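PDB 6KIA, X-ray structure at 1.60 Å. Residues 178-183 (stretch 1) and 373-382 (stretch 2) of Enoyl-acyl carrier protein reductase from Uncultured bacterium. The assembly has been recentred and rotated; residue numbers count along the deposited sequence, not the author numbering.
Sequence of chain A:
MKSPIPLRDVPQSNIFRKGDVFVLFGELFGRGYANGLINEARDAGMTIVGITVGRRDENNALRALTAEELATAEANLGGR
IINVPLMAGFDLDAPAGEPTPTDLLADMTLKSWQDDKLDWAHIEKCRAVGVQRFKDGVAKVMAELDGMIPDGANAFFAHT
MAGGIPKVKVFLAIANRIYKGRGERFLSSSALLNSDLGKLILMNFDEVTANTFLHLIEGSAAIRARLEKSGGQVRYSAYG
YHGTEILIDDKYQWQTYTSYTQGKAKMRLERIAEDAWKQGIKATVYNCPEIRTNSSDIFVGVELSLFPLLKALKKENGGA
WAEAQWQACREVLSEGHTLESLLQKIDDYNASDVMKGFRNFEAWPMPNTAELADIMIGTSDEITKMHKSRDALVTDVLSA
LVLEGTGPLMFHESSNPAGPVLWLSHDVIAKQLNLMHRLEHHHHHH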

# COMPACT_ATOMS: atom_id res chain seq x y z
N ILE A 178 -4.41 19.97 -3.38
CA ILE A 178 -4.88 18.89 -4.25
C ILE A 178 -5.76 17.88 -3.51
O ILE A 178 -6.78 17.42 -4.04
CB ILE A 178 -3.70 18.15 -4.90
CG1 ILE A 178 -2.99 19.09 -5.88
CG2 ILE A 178 -4.20 16.91 -5.66
CD1 ILE A 178 -1.73 18.51 -6.44
N TYR A 179 -5.38 17.56 -2.28
CA TYR A 179 -6.05 16.48 -1.57
C TYR A 179 -7.17 16.99 -0.69
O TYR A 179 -8.14 16.24 -0.44
CB TYR A 179 -5.03 15.70 -0.72
CG TYR A 179 -3.99 14.98 -1.55
CD1 TYR A 179 -4.35 14.28 -2.70
CD2 TYR A 179 -2.65 15.00 -1.19
CE1 TYR A 179 -3.40 13.62 -3.47
CE2 TYR A 179 -1.69 14.35 -1.95
CZ TYR A 179 -2.07 13.66 -3.09
OH TYR A 179 -1.13 13.01 -3.86
N LYS A 180 -7.09 18.25 -0.25
CA LYS A 180 -8.11 18.79 0.68
C LYS A 180 -8.83 20.06 0.20
O LYS A 180 -9.79 20.50 0.84
CB LYS A 180 -7.46 19.11 2.04
CG LYS A 180 -6.71 17.95 2.67
CD LYS A 180 -5.99 18.40 3.95
CE LYS A 180 -5.52 17.22 4.78
NZ LYS A 180 -4.56 16.33 4.05
N GLY A 181 -8.42 20.62 -0.93
CA GLY A 181 -8.92 21.91 -1.37
C GLY A 181 -10.30 21.91 -1.98
O GLY A 181 -10.62 21.07 -2.83
N ARG A 182 -11.13 22.83 -1.52
CA ARG A 182 -12.46 23.04 -2.07
C ARG A 182 -12.64 24.49 -2.49
O ARG A 182 -11.91 25.37 -2.03
CB ARG A 182 -13.51 22.69 -1.02
CG ARG A 182 -13.77 21.22 -0.87
CD ARG A 182 -14.95 21.00 0.06
NE ARG A 182 -14.57 21.27 1.44
CZ ARG A 182 -15.37 21.15 2.49
NH1 ARG A 182 -14.91 21.42 3.70
NH2 ARG A 182 -16.64 20.77 2.32
N GLY A 183 -13.61 24.75 -3.36
CA GLY A 183 -13.87 26.10 -3.80
C GLY A 183 -12.66 26.68 -4.50
O GLY A 183 -12.05 26.03 -5.36
N ALA A 373 -14.25 17.14 -5.23
CA ALA A 373 -13.70 17.68 -3.99
C ALA A 373 -14.77 18.09 -3.01
O ALA A 373 -14.70 17.77 -1.82
CB ALA A 373 -12.78 18.87 -4.29
N ASP A 374 -15.79 18.77 -3.51
CA ASP A 374 -16.84 19.24 -2.62
C ASP A 374 -17.56 18.07 -1.98
O ASP A 374 -17.75 18.04 -0.76
CB ASP A 374 -17.84 20.13 -3.37
CG ASP A 374 -17.42 21.59 -3.40
OD1 ASP A 374 -17.40 22.23 -2.33
OD2 ASP A 374 -17.13 22.10 -4.50
N ILE A 375 -17.98 17.10 -2.79
CA ILE A 375 -18.78 16.02 -2.22
C ILE A 375 -17.93 15.05 -1.37
O ILE A 375 -18.40 14.55 -0.33
CB ILE A 375 -19.55 15.25 -3.33
CG1 ILE A 375 -20.59 14.32 -2.71
CG2 ILE A 375 -18.61 14.50 -4.27
CD1 ILE A 375 -21.42 13.57 -3.72
N MET A 376 -16.70 14.78 -1.80
CA MET A 376 -15.85 13.81 -1.09
C MET A 376 -15.34 14.41 0.23
O MET A 376 -15.44 13.79 1.29
CB MET A 376 -14.66 13.37 -1.94
CG MET A 376 -13.76 12.39 -1.21
SD MET A 376 -12.44 11.73 -2.24
CE MET A 376 -11.46 13.21 -2.47
N ILE A 377 -14.79 15.61 0.17
CA ILE A 377 -14.28 16.21 1.39
C ILE A 377 -15.42 16.61 2.33
O ILE A 377 -15.30 16.44 3.55
CB ILE A 377 -13.42 17.45 1.06
CG1 ILE A 377 -12.31 17.06 0.09
CG2 ILE A 377 -12.90 18.12 2.34
CD1 ILE A 377 -11.18 16.30 0.71
N GLY A 378 -16.52 17.09 1.76
CA GLY A 378 -17.69 17.42 2.55
C GLY A 378 -18.22 16.21 3.30
O GLY A 378 -18.49 16.26 4.51
N THR A 379 -18.38 15.10 2.56
CA THR A 379 -18.91 13.87 3.16
C THR A 379 -17.96 13.32 4.23
O THR A 379 -18.38 12.93 5.35
CB THR A 379 -19.18 12.80 2.07
OG1 THR A 379 -20.11 13.34 1.09
CG2 THR A 379 -19.77 11.56 2.69
N SER A 380 -16.67 13.28 3.90
CA SER A 380 -15.68 12.78 4.85
C SER A 380 -15.69 13.60 6.16
O SER A 380 -15.69 13.05 7.28
CB SER A 380 -14.28 12.79 4.19
OG SER A 380 -13.27 12.52 5.15
N ASP A 381 -15.73 14.91 6.01
CA ASP A 381 -15.78 15.81 7.16
C ASP A 381 -17.03 15.59 8.02
O ASP A 381 -16.94 15.54 9.26
CB ASP A 381 -15.73 17.26 6.66
CG ASP A 381 -14.32 17.73 6.30
OD1 ASP A 381 -13.38 16.90 6.28
OD2 ASP A 381 -14.18 18.92 5.97
N GLU A 382 -18.19 15.48 7.37
CA GLU A 382 -19.46 15.25 8.08
C GLU A 382 -19.43 13.96 8.91
O GLU A 382 -19.85 13.93 10.09
CB GLU A 382 -20.64 15.18 7.10
CG GLU A 382 -21.04 16.50 6.46
CD GLU A 382 -21.97 16.31 5.27
OE1 GLU A 382 -22.62 15.25 5.17
OE2 GLU A 382 -22.06 17.24 4.43
O HOH W 1 -14.70 22.46 -4.79

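No direct hydrogen bond joins the two stretches; they meet instead through one long arginine laid along a helix, a salt bridge of charge alone, and a bridging water. Arg182, in the loop that follows the helix ending of stretch 1, points its CA-to-CB bond toward helix 373-382 and accounts for the largest share of the buried surface, 112 of 352 Å² summed over both sides. Its m, t, m rotamer carries the chain past successive turns of that helix. Arg182 CG lies 3.7 Å from Ala373 O, Arg182 CD packs 3.6 Å from Asp374 OD1, and the guanidinium rests with one face over Ile377 CG2, which is 3.7 Å from Arg182 NE. Farther along, Arg182 NH1 forms a salt bridge with Asp381 OD2 at 3.5 Å; the oxygen lies well out of the guanidinium plane, so no N-H points at it and the attraction is purely electrostatic.

At Gly378 the arginine passes close to the helix backbone, Gly378 CA lying 3.5 Å from Arg182 NH2. Ile377, buried and directed toward stretch 1, serves both parts of it: while CG2 meets the guanidinium, Ile377 CD1 reaches the end of the other helix, 3.3 Å from Tyr179 O and 4.0 Å from Lys180 CA. The side chains of Tyr179 and Lys180 start away from the contact, leaving backbone to meet the isoleucine. At Gly181, the first residue to leave helical geometry, the carbonyl Gly181 O comes within 3.4 Å of Ala373 CB, and the small methyl fits this close, buried approach.

The water completes the contact at the edge of Asp374. It accepts a hydrogen bond from Gly183 N (2.9 Å from the water O) and donates one to Asp374 OD2 (2.5 Å from the same O), linking the loop backbone to the helix. Gly183 adopts a positive phi of 61°, a conformation that favours glycine.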